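Local coordinates for uncharacterized protein (Bacteroides eggerthii, PDB 4L3R) that is of unknown function but belongs to the DUF4847 family of the calycin clan, built around a meandering antiparallel beta sheet, at residues E27-G32 and D105-V110. Numbering follows the deposited sequence.
Sequences EQFYQG and DKLAKV
F29 meets L107 and Y30 meets V110, two apolar pairs that join the loop 27-32 to the N-terminal end of helix 106-116. F29 approaches with its ring atom CE1, 3.7 Å from L107 CD1, and the methyl comes in obliquely while the two side chains cross at about a right angle. In L107, chi1 (-173°) swings CG round and chi2 (62°) then turns CD1 to the ring, bringing the end of the side chain nearer the loop than its first bond points. Phenylalanine suits this place because a flat apolar ring can offer carbon to L107, R44 and L47 and an aromatic partner to W34, which meets it edge-to-face; CG of Q28 lies over the rim of one face. Leucine's branched end reaches across to the ring while the side chain also touches I20 and F53.

Y30 and V110 extend from opposite directions. Y30 OH comes 3.4 Å from V110 CG2, and V110 CG1 sits at the edge of the ring, near its plane, 4.2 Å from Y30 CE2. The forked valine thus turns both methyls to the end of the long tyrosine, a van der Waals contact rather than a polar one. The Y30 ring also makes a cation-pi contact with K139.

The start of the helix is fixed by a polar cap. D105 is its N-cap; D105 OD2 accepts two weak hydrogen bonds, from L107 N at 3.2 Å and from A108 N at 3.4 Å, and is also hydrogen-bonded to S43 OG of helix 37-48. A short carboxylate suits this place, since it can bend back to first-turn amides.

The contact is therefore plain apolar packing of an N-capped helix against the loop between strand 15-22 and helix 37-48, beside the antiparallel sheet of this calycin-clan domain.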
ATOM      1  N   GLU B  27      11.655 -12.854 -29.218  1.00 78.68           N
ATOM      2  CA  GLU B  27      12.955 -13.166 -28.610  1.00 75.36           C
ATOM      3  C   GLU B  27      13.029 -12.672 -27.146  1.00 73.24           C
ATOM      4  O   GLU B  27      12.341 -11.718 -26.775  1.00 71.71           O
ATOM      5  CB  GLU B  27      14.119 -12.575 -29.449  1.00 76.55           C
ATOM      6  CG  GLU B  27      14.284 -11.050 -29.455  1.00 85.55           C
ATOM      7  CD  GLU B  27      13.344 -10.227 -30.325  1.00103.64           C
ATOM      8  OE1 GLU B  27      12.379 -10.799 -30.879  1.00110.51           O
ATOM      9  OE2 GLU B  27      13.555  -8.996 -30.421  1.00 84.42           O
ATOM     10  N   GLN B  28      13.868 -13.324 -26.324  1.00 66.25           N
ATOM     11  CA  GLN B  28      14.035 -12.959 -24.915  1.00 61.74           C
ATOM     12  C   GLN B  28      14.761 -11.625 -24.769  1.00 61.53           C
ATOM     13  O   GLN B  28      14.344 -10.798 -23.965  1.00 58.70           O
ATOM     14  CB  GLN B  28      14.803 -14.046 -24.147  1.00 62.93           C
ATOM     15  CG  GLN B  28      14.720 -13.878 -22.625  1.00 58.73           C
ATOM     16  CD  GLN B  28      15.484 -14.943 -21.882  1.00 75.28           C
ATOM     17  OE1 GLN B  28      16.270 -15.697 -22.458  1.00 69.73           O
ATOM     18  NE2 GLN B  28      15.296 -15.007 -20.572  1.00 68.26           N
ATOM     19  N   PHE B  29      15.865 -11.433 -25.509  1.00 57.32           N
ATOM     20  CA  PHE B  29      16.640 -10.194 -25.463  1.00 54.64           C
ATOM     21  C   PHE B  29      16.791  -9.624 -26.859  1.00 60.76           C
ATOM     22  O   PHE B  29      17.028 -10.386 -27.804  1.00 62.15           O
ATOM     23  CB  PHE B  29      18.002 -10.431 -24.817  1.00 55.18           C
ATOM     24  CG  PHE B  29      17.857 -10.891 -23.390  1.00 55.62           C
ATOM     25  CD1 PHE B  29      17.393 -10.026 -22.408  1.00 55.56           C
ATOM     26  CD2 PHE B  29      18.106 -12.211 -23.041  1.00 59.40           C
ATOM     27  CE1 PHE B  29      17.212 -10.464 -21.103  1.00 56.22           C
ATOM     28  CE2 PHE B  29      17.969 -12.635 -21.719  1.00 61.89           C
ATOM     29  CZ  PHE B  29      17.502 -11.766 -20.765  1.00 57.91           C
ATOM     30  N   TYR B  30      16.627  -8.283 -27.002  1.00 56.57           N
ATOM     31  CA  TYR B  30      16.703  -7.631 -28.322  1.00 58.44           C
ATOM     32  C   TYR B  30      18.109  -7.766 -28.920  1.00 64.24           C
ATOM     33  O   TYR B  30      19.077  -7.979 -28.195  1.00 62.28           O
ATOM     34  CB  TYR B  30      16.269  -6.142 -28.282  1.00 58.48           C
ATOM     35  CG  TYR B  30      17.069  -5.237 -27.368  1.00 56.49           C
ATOM     36  CD1 TYR B  30      18.237  -4.622 -27.808  1.00 58.41           C
ATOM     37  CD2 TYR B  30      16.595  -4.894 -26.107  1.00 54.75           C
ATOM     38  CE1 TYR B  30      18.961  -3.763 -26.985  1.00 56.66           C
ATOM     39  CE2 TYR B  30      17.323  -4.055 -25.260  1.00 53.84           C
ATOM     40  CZ  TYR B  30      18.481  -3.450 -25.722  1.00 59.97           C
ATOM     41  OH  TYR B  30      19.181  -2.573 -24.927  1.00 56.76           O
ATOM     42  N   GLN B  31      18.204  -7.665 -30.245  1.00 64.35           N
ATOM     43  CA  GLN B  31      19.474  -7.815 -30.954  1.00 65.47           C
ATOM     44  C   GLN B  31      20.399  -6.618 -30.654  1.00 66.05           C
ATOM     45  O   GLN B  31      19.963  -5.468 -30.742  1.00 64.44           O
ATOM     46  CB  GLN B  31      19.213  -7.946 -32.471  1.00 71.02           C
ATOM     47  CG  GLN B  31      20.284  -8.715 -33.234  1.00 95.66           C
ATOM     48  CD  GLN B  31      19.794  -9.095 -34.617  1.00127.75           C
ATOM     49  OE1 GLN B  31      19.123  -8.310 -35.302  1.00126.29           O
ATOM     50  NE2 GLN B  31      20.076 -10.319 -35.055  1.00122.55           N
ATOM     51  N   GLY B  32      21.651  -6.900 -30.294  1.00 61.89           N
ATOM     52  CA  GLY B  32      22.631  -5.860 -30.002  1.00 61.47           C
ATOM     53  C   GLY B  32      22.728  -5.443 -28.545  1.00 61.80           C
ATOM     54  O   GLY B  32      23.418  -4.466 -28.237  1.00 61.80           O
ATOM     55  N   ASP B 105      27.830  -4.503 -15.930  1.00 57.77           N
ATOM     56  CA  ASP B 105      27.129  -5.471 -16.775  1.00 55.39           C
ATOM     57  C   ASP B 105      26.139  -4.766 -17.709  1.00 54.27           C
ATOM     58  O   ASP B 105      25.364  -3.933 -17.249  1.00 52.81           O
ATOM     59  CB  ASP B 105      26.393  -6.489 -15.889  1.00 56.81           C
ATOM     60  CG  ASP B 105      25.910  -7.696 -16.643  1.00 65.98           C
ATOM     61  OD1 ASP B 105      26.721  -8.609 -16.877  1.00 68.94           O
ATOM     62  OD2 ASP B 105      24.722  -7.722 -17.018  1.00 71.27           O
ATOM     63  N   LYS B 106      26.163  -5.102 -19.013  1.00 49.45           N
ATOM     64  CA  LYS B 106      25.285  -4.465 -20.004  1.00 47.98           C
ATOM     65  C   LYS B 106      23.804  -4.722 -19.737  1.00 51.27           C
ATOM     66  O   LYS B 106      23.008  -3.813 -19.958  1.00 50.44           O
ATOM     67  CB  LYS B 106      25.634  -4.904 -21.431  1.00 50.03           C
ATOM     68  CG  LYS B 106      26.978  -4.356 -21.912  1.00 49.29           C
ATOM     69  CD  LYS B 106      27.224  -4.751 -23.361  1.00 56.53           C
ATOM     70  CE  LYS B 106      28.498  -4.163 -23.922  1.00 67.88           C
ATOM     71  NZ  LYS B 106      28.638  -4.449 -25.371  1.00 74.68           N
ATOM     72  N   LEU B 107      23.419  -5.929 -19.277  1.00 47.50           N
ATOM     73  CA  LEU B 107      22.007  -6.195 -18.961  1.00 45.95           C
ATOM     74  C   LEU B 107      21.557  -5.329 -17.784  1.00 46.87           C
ATOM     75  O   LEU B 107      20.446  -4.800 -17.809  1.00 45.05           O
ATOM     76  CB  LEU B 107      21.757  -7.681 -18.645  1.00 46.58           C
ATOM     77  CG  LEU B 107      20.285  -8.096 -18.454  1.00 50.47           C
ATOM     78  CD1 LEU B 107      19.471  -7.858 -19.721  1.00 50.18           C
ATOM     79  CD2 LEU B 107      20.184  -9.548 -18.020  1.00 52.74           C
ATOM     80  N   ALA B 108      22.426  -5.168 -16.772  1.00 44.51           N
ATOM     81  CA  ALA B 108      22.137  -4.338 -15.593  1.00 45.05           C
ATOM     82  C   ALA B 108      22.015  -2.848 -15.970  1.00 49.85           C
ATOM     83  O   ALA B 108      21.147  -2.159 -15.438  1.00 48.69           O
ATOM     84  CB  ALA B 108      23.217  -4.531 -14.540  1.00 47.11           C
ATOM     85  N   LYS B 109      22.856  -2.364 -16.907  1.00 47.82           N
ATOM     86  CA  LYS B 109      22.779  -0.970 -17.373  1.00 47.62           C
ATOM     87  C   LYS B 109      21.453  -0.709 -18.094  1.00 50.06           C
ATOM     88  O   LYS B 109      20.822   0.325 -17.867  1.00 50.24           O
ATOM     89  CB  LYS B 109      23.944  -0.636 -18.320  1.00 50.69           C
ATOM     90  CG  LYS B 109      25.299  -0.469 -17.649  1.00 53.34           C
ATOM     91  CD  LYS B 109      26.384  -0.274 -18.717  1.00 55.86           C
ATOM     92  CE  LYS B 109      27.750  -0.056 -18.135  1.00 76.07           C
ATOM     93  NZ  LYS B 109      28.773   0.169 -19.192  1.00 91.07           N
ATOM     94  N   VAL B 110      21.043  -1.651 -18.967  1.00 45.19           N
ATOM     95  CA  VAL B 110      19.794  -1.567 -19.726  1.00 44.26           C
ATOM     96  C   VAL B 110      18.584  -1.618 -18.765  1.00 49.73           C
ATOM     97  O   VAL B 110      17.626  -0.866 -18.944  1.00 49.68           O
ATOM     98  CB  VAL B 110      19.736  -2.687 -20.802  1.00 47.08           C
ATOM     99  CG1 VAL B 110      18.323  -2.868 -21.360  1.00 46.58           C
ATOM    100  CG2 VAL B 110      20.718  -2.390 -21.933  1.00 48.08           C
TER